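Local coordinates for Sys-1 protein (Caenorhabditis elegans, PDB 3C2G) that acts as a beta-catenin of the Wnt asymmetry pathway, binding the TCF factor POP-1 directly and activating or repressing its target genes, at residues Ile11-Arg23 and Gln53-Val67. Residues are numbered along the deposited sequence; the frame is centred on the assembly and turned at random.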
loop_
_atom_site.group_PDB
_atom_site.type_symbol
_atom_site.label_atom_id
_atom_site.label_comp_id
_atom_site.label_asym_id
_atom_site.label_seq_id
_atom_site.Cartn_x
_atom_site.Cartn_y
_atom_site.Cartn_z
ATOM N N ILE A 11 5.319 -24.701 -46.134
ATOM C CA ILE A 11 3.991 -24.269 -45.708
ATOM C C ILE A 11 2.889 -25.007 -46.487
ATOM O O ILE A 11 1.945 -25.544 -45.896
ATOM C CB ILE A 11 3.867 -22.717 -45.810
ATOM C CG1 ILE A 11 4.664 -22.063 -44.671
ATOM C CG2 ILE A 11 2.407 -22.264 -45.785
ATOM C CD1 ILE A 11 5.087 -20.637 -44.917
ATOM N N ARG A 12 3.038 -25.046 -47.811
ATOM C CA ARG A 12 2.088 -25.709 -48.697
ATOM C C ARG A 12 1.992 -27.209 -48.415
ATOM O O ARG A 12 0.905 -27.786 -48.467
ATOM C CB ARG A 12 2.463 -25.447 -50.169
ATOM C CG ARG A 12 1.709 -26.303 -51.195
ATOM C CD ARG A 12 2.041 -25.929 -52.643
ATOM N NE ARG A 12 3.185 -26.664 -53.188
ATOM C CZ ARG A 12 4.350 -26.105 -53.524
ATOM N NH1 ARG A 12 4.539 -24.790 -53.378
ATOM N NH2 ARG A 12 5.332 -26.860 -54.012
ATOM N N LEU A 13 3.125 -27.828 -48.096
ATOM C CA LEU A 13 3.201 -29.282 -47.964
ATOM C C LEU A 13 3.043 -29.824 -46.538
ATOM O O LEU A 13 2.893 -31.039 -46.340
ATOM C CB LEU A 13 4.507 -29.798 -48.588
ATOM C CG LEU A 13 4.489 -30.451 -49.988
ATOM C CD1 LEU A 13 3.569 -29.762 -51.004
ATOM C CD2 LEU A 13 5.916 -30.561 -50.545
ATOM N N TRP A 14 3.078 -28.930 -45.550
ATOM C CA TRP A 14 3.116 -29.355 -44.146
ATOM C C TRP A 14 2.091 -30.439 -43.814
ATOM O O TRP A 14 2.445 -31.502 -43.283
ATOM C CB TRP A 14 2.952 -28.169 -43.186
ATOM C CG TRP A 14 2.947 -28.614 -41.747
ATOM C CD1 TRP A 14 1.865 -29.017 -41.018
ATOM C CD2 TRP A 14 4.086 -28.742 -40.880
ATOM N NE1 TRP A 14 2.257 -29.376 -39.750
ATOM C CE2 TRP A 14 3.612 -29.210 -39.634
ATOM C CE3 TRP A 14 5.459 -28.487 -41.030
ATOM C CZ2 TRP A 14 4.461 -29.443 -38.545
ATOM C CZ3 TRP A 14 6.306 -28.718 -39.946
ATOM C CH2 TRP A 14 5.802 -29.191 -38.719
ATOM N N PHE A 15 0.828 -30.174 -44.129
ATOM C CA PHE A 15 -0.252 -31.031 -43.661
ATOM C C PHE A 15 -0.368 -32.380 -44.353
ATOM O O PHE A 15 -1.010 -33.281 -43.838
ATOM C CB PHE A 15 -1.572 -30.273 -43.668
ATOM C CG PHE A 15 -1.671 -29.254 -42.574
ATOM C CD1 PHE A 15 -1.990 -29.643 -41.273
ATOM C CD2 PHE A 15 -1.420 -27.915 -42.831
ATOM C CE1 PHE A 15 -2.076 -28.708 -40.252
ATOM C CE2 PHE A 15 -1.518 -26.965 -41.810
ATOM C CZ PHE A 15 -1.834 -27.360 -40.518
ATOM N N ASN A 16 0.262 -32.526 -45.508
ATOM C CA ASN A 16 0.279 -33.813 -46.179
ATOM C C ASN A 16 1.652 -34.506 -46.143
ATOM O O ASN A 16 1.879 -35.502 -46.840
ATOM C CB ASN A 16 -0.286 -33.679 -47.597
ATOM C CG ASN A 16 -1.802 -33.442 -47.599
ATOM O OD1 ASN A 16 -2.562 -34.146 -46.920
ATOM N ND2 ASN A 16 -2.246 -32.448 -48.373
ATOM N N THR A 17 2.549 -33.980 -45.304
ATOM C CA THR A 17 3.864 -34.578 -45.070
ATOM C C THR A 17 4.001 -35.034 -43.609
ATOM O O THR A 17 4.549 -34.308 -42.780
ATOM C CB THR A 17 5.005 -33.592 -45.399
ATOM O OG1 THR A 17 4.634 -32.758 -46.501
ATOM C CG2 THR A 17 6.278 -34.342 -45.737
ATOM N N PRO A 18 3.525 -36.251 -43.295
ATOM C CA PRO A 18 3.470 -36.702 -41.902
ATOM C C PRO A 18 4.809 -37.202 -41.347
ATOM O O PRO A 18 4.919 -37.430 -40.138
ATOM C CB PRO A 18 2.463 -37.848 -41.961
ATOM C CG PRO A 18 2.698 -38.446 -43.309
ATOM C CD PRO A 18 3.027 -37.283 -44.223
ATOM N N ASP A 19 5.802 -37.375 -42.223
ATOM C CA ASP A 19 7.132 -37.857 -41.834
ATOM C C ASP A 19 7.853 -36.897 -40.879
ATOM O O ASP A 19 8.102 -35.734 -41.221
ATOM C CB ASP A 19 8.005 -38.130 -43.066
ATOM C CG ASP A 19 9.450 -38.448 -42.700
ATOM O OD1 ASP A 19 9.718 -39.568 -42.207
ATOM O OD2 ASP A 19 10.318 -37.572 -42.894
ATOM N N PRO A 20 8.214 -37.402 -39.687
ATOM C CA PRO A 20 8.825 -36.626 -38.605
ATOM C C PRO A 20 10.094 -35.887 -39.019
ATOM O O PRO A 20 10.227 -34.700 -38.737
ATOM C CB PRO A 20 9.155 -37.694 -37.562
ATOM C CG PRO A 20 8.144 -38.767 -37.814
ATOM C CD PRO A 20 8.035 -38.814 -39.305
HETATM N N MSE A 21 11.004 -36.575 -39.699
HETATM C CA MSE A 21 12.284 -35.974 -40.058
HETATM C C MSE A 21 12.127 -34.854 -41.080
HETATM O O MSE A 21 12.875 -33.879 -41.049
HETATM C CB MSE A 21 13.273 -37.031 -40.552
HETATM C CG MSE A 21 14.710 -36.790 -40.084
HETATM SE SE MSE A 21 14.877 -36.471 -38.131
HETATM C CE MSE A 21 14.038 -38.112 -37.444
ATOM N N GLN A 22 11.147 -34.993 -41.969
ATOM C CA GLN A 22 10.857 -33.950 -42.945
ATOM C C GLN A 22 10.178 -32.752 -42.270
ATOM O O GLN A 22 10.421 -31.599 -42.641
ATOM C CB GLN A 22 10.012 -34.494 -44.103
ATOM N N ARG A 23 9.346 -33.035 -41.268
ATOM C CA ARG A 23 8.671 -31.993 -40.498
ATOM C C ARG A 23 9.649 -31.080 -39.775
ATOM O O ARG A 23 9.461 -29.865 -39.742
ATOM C CB ARG A 23 7.676 -32.600 -39.516
ATOM C CG ARG A 23 6.516 -33.265 -40.205
ATOM C CD ARG A 23 5.312 -33.351 -39.333
ATOM N NE ARG A 23 4.121 -33.238 -40.161
ATOM C CZ ARG A 23 2.915 -32.905 -39.712
ATOM N NH1 ARG A 23 2.728 -32.642 -38.419
ATOM N NH2 ARG A 23 1.901 -32.828 -40.566
ATOM N N GLN A 53 -1.665 -19.199 -41.252
ATOM C CA GLN A 53 -1.021 -20.397 -41.798
ATOM C C GLN A 53 0.129 -20.856 -40.910
ATOM O O GLN A 53 0.207 -22.038 -40.571
ATOM C CB GLN A 53 -0.478 -20.146 -43.217
ATOM C CG GLN A 53 -1.513 -20.096 -44.316
ATOM C CD GLN A 53 -0.899 -19.908 -45.707
ATOM O OE1 GLN A 53 -0.169 -18.937 -45.965
ATOM N NE2 GLN A 53 -1.200 -20.840 -46.616
ATOM N N ILE A 54 1.021 -19.928 -40.554
ATOM C CA ILE A 54 2.147 -20.235 -39.668
ATOM C C ILE A 54 1.661 -20.669 -38.284
ATOM O O ILE A 54 2.150 -21.660 -37.731
ATOM C CB ILE A 54 3.102 -19.038 -39.496
ATOM C CG1 ILE A 54 3.469 -18.419 -40.853
ATOM C CG2 ILE A 54 4.335 -19.446 -38.680
ATOM C CD1 ILE A 54 4.778 -18.860 -41.425
ATOM N N LEU A 55 0.703 -19.930 -37.728
ATOM C CA LEU A 55 0.186 -20.246 -36.405
ATOM C C LEU A 55 -0.395 -21.646 -36.416
ATOM O O LEU A 55 -0.187 -22.422 -35.476
ATOM C CB LEU A 55 -0.866 -19.228 -35.942
ATOM C CG LEU A 55 -0.400 -17.807 -35.581
ATOM C CD1 LEU A 55 -1.596 -16.917 -35.212
ATOM C CD2 LEU A 55 0.638 -17.819 -34.460
ATOM N N ASN A 56 -1.101 -21.973 -37.494
ATOM C CA ASN A 56 -1.736 -23.275 -37.595
ATOM C C ASN A 56 -0.721 -24.398 -37.694
ATOM O O ASN A 56 -0.986 -25.504 -37.226
ATOM C CB ASN A 56 -2.735 -23.314 -38.751
ATOM C CG ASN A 56 -4.066 -22.665 -38.392
ATOM O OD1 ASN A 56 -4.325 -22.334 -37.225
ATOM N ND2 ASN A 56 -4.924 -22.496 -39.391
ATOM N N ILE A 57 0.445 -24.104 -38.269
ATOM C CA ILE A 57 1.542 -25.071 -38.304
ATOM C C ILE A 57 2.223 -25.205 -36.932
ATOM O O ILE A 57 2.495 -26.324 -36.463
ATOM C CB ILE A 57 2.585 -24.756 -39.421
ATOM C CG1 ILE A 57 1.968 -24.985 -40.807
ATOM C CG2 ILE A 57 3.813 -25.638 -39.273
ATOM C CD1 ILE A 57 2.861 -24.552 -41.973
ATOM N N ILE A 58 2.507 -24.072 -36.293
ATOM C CA ILE A 58 3.035 -24.099 -34.930
ATOM C C ILE A 58 2.182 -25.018 -34.047
ATOM O O ILE A 58 2.698 -25.961 -33.415
ATOM C CB ILE A 58 3.152 -22.682 -34.337
ATOM C CG1 ILE A 58 4.305 -21.936 -35.019
ATOM C CG2 ILE A 58 3.356 -22.761 -32.829
ATOM C CD1 ILE A 58 4.290 -20.461 -34.816
ATOM N N TYR A 59 0.875 -24.773 -34.052
ATOM C CA TYR A 59 -0.065 -25.585 -33.284
ATOM C C TYR A 59 0.025 -27.069 -33.654
ATOM O O TYR A 59 0.213 -27.928 -32.787
ATOM C CB TYR A 59 -1.479 -25.051 -33.487
ATOM C CG TYR A 59 -2.567 -25.749 -32.700
ATOM C CD1 TYR A 59 -2.272 -26.455 -31.532
ATOM C CD2 TYR A 59 -3.903 -25.674 -33.108
ATOM C CE1 TYR A 59 -3.263 -27.082 -30.814
ATOM C CE2 TYR A 59 -4.906 -26.282 -32.381
ATOM C CZ TYR A 59 -4.580 -26.986 -31.235
ATOM O OH TYR A 59 -5.560 -27.622 -30.504
ATOM N N ASP A 60 -0.082 -27.367 -34.945
ATOM C CA ASP A 60 0.004 -28.744 -35.409
ATOM C C ASP A 60 1.309 -29.456 -35.022
ATOM O O ASP A 60 1.286 -30.619 -34.618
ATOM C CB ASP A 60 -0.216 -28.828 -36.923
ATOM C CG ASP A 60 -0.284 -30.253 -37.400
ATOM O OD1 ASP A 60 -1.348 -30.885 -37.189
ATOM O OD2 ASP A 60 0.741 -30.746 -37.936
ATOM N N GLY A 61 2.435 -28.762 -35.148
ATOM C CA GLY A 61 3.744 -29.322 -34.779
ATOM C C GLY A 61 3.897 -29.702 -33.304
ATOM O O GLY A 61 4.638 -30.623 -32.966
ATOM N N LEU A 62 3.178 -29.003 -32.429
ATOM C CA LEU A 62 3.246 -29.275 -30.996
ATOM C C LEU A 62 2.430 -30.490 -30.585
ATOM O O LEU A 62 2.663 -31.051 -29.528
ATOM C CB LEU A 62 2.842 -28.037 -30.184
ATOM C CG LEU A 62 3.749 -26.817 -30.393
ATOM C CD1 LEU A 62 3.182 -25.563 -29.755
ATOM C CD2 LEU A 62 5.150 -27.082 -29.881
ATOM N N LYS A 63 1.481 -30.900 -31.422
ATOM C CA LYS A 63 0.658 -32.080 -31.137
ATOM C C LYS A 63 1.489 -33.359 -31.152
ATOM O O LYS A 63 2.449 -33.460 -31.921
ATOM C CB LYS A 63 -0.500 -32.195 -32.127
ATOM C CG LYS A 63 -1.575 -31.167 -31.905
ATOM C CD LYS A 63 -2.756 -31.352 -32.830
ATOM C CE LYS A 63 -3.559 -30.073 -32.897
ATOM N NZ LYS A 63 -4.927 -30.285 -33.433
ATOM N N PRO A 64 1.138 -34.331 -30.287
ATOM C CA PRO A 64 1.855 -35.611 -30.285
ATOM C C PRO A 64 1.637 -36.375 -31.580
ATOM O O PRO A 64 0.524 -36.398 -32.104
ATOM C CB PRO A 64 1.227 -36.377 -29.114
ATOM C CG PRO A 64 -0.106 -35.724 -28.884
ATOM C CD PRO A 64 0.082 -34.284 -29.256
ATOM N N GLN A 65 2.711 -36.966 -32.096
ATOM C CA GLN A 65 2.636 -37.839 -33.262
ATOM C C GLN A 65 2.657 -39.300 -32.782
ATOM O O GLN A 65 3.528 -39.670 -31.989
ATOM C CB GLN A 65 3.800 -37.559 -34.212
ATOM C CG GLN A 65 4.089 -36.079 -34.429
ATOM C CD GLN A 65 4.948 -35.815 -35.659
ATOM O OE1 GLN A 65 4.768 -36.450 -36.705
ATOM N NE2 GLN A 65 5.880 -34.865 -35.545
ATOM N N PRO A 66 1.694 -40.126 -33.250
ATOM C CA PRO A 66 1.503 -41.527 -32.821
ATOM C C PRO A 66 2.767 -42.405 -32.845
ATOM O O PRO A 66 2.936 -43.255 -31.962
ATOM C CB PRO A 66 0.453 -42.066 -33.809
ATOM C CG PRO A 66 0.361 -41.036 -34.916
ATOM C CD PRO A 66 0.698 -39.736 -34.265
ATOM N N VAL A 67 3.632 -42.209 -33.845
ATOM C CA VAL A 67 4.960 -42.838 -33.871
ATOM C C VAL A 67 5.814 -42.369 -32.699
ATOM O O VAL A 67 6.009 -41.165 -32.508
ATOM C CB VAL A 67 5.743 -42.542 -35.182
ATOM C CG1 VAL A 67 5.559 -43.668 -36.190
ATOM C CG2 VAL A 67 5.356 -41.180 -35.776
#
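Trp-14 lies flat against Ile-57, and its ring nitrogen reaches past that side chain to the carboxylate of Asp-60. Followed outward, Trp-14 CB meets Ile-57 CD1 at 3.8 Å, and CG lies beside Ile-57 CG1. The ring is brought over helix 47-62 by chi1 of 178°, with CG anti to the backbone N. Ile-57 CG2 then sits over the middle of the six-membered ring, 3.6 Å from its centroid, a CH-pi contact. At the rim, CZ2 meets the CA of Gly-61, which has no side chain, at 3.8 Å. NE1 gives a nearly straight hydrogen bond, 2.7 Å, to Asp-60 OD2, on its anti side but tilted out of the carboxylate plane, which stands almost perpendicular to the indole. The same oxygen accepts a more bent hydrogen bond from Arg-23 NH1 at 2.8 Å, part of a salt bridge. The guanidinium rests on the indole face opposite Ile-57, and Arg-23 NE is fixed by Thr-17 O at 2.9 Å. An alanine in place of Trp-14 would probably open a gap over Ile-57 and leave Asp-60 with Arg-23 alone of these two donors. Phe-15 slides past Asp-60 in the opposite direction, its CE1 3.7 Å from Asp-60 CG. Back toward the start of helix 47-62, Ile-11 CD1 touches Ile-54 CD1, extending a core shared with Ile-30 of helix 20-37; beyond the other end, Pro-20 meets Val-67. Thus the turn joining helices 3-13 and 20-37 is clamped to helix 47-62 at the N-terminal end of the armadillo domain, an all-helical superhelix of stacked helices.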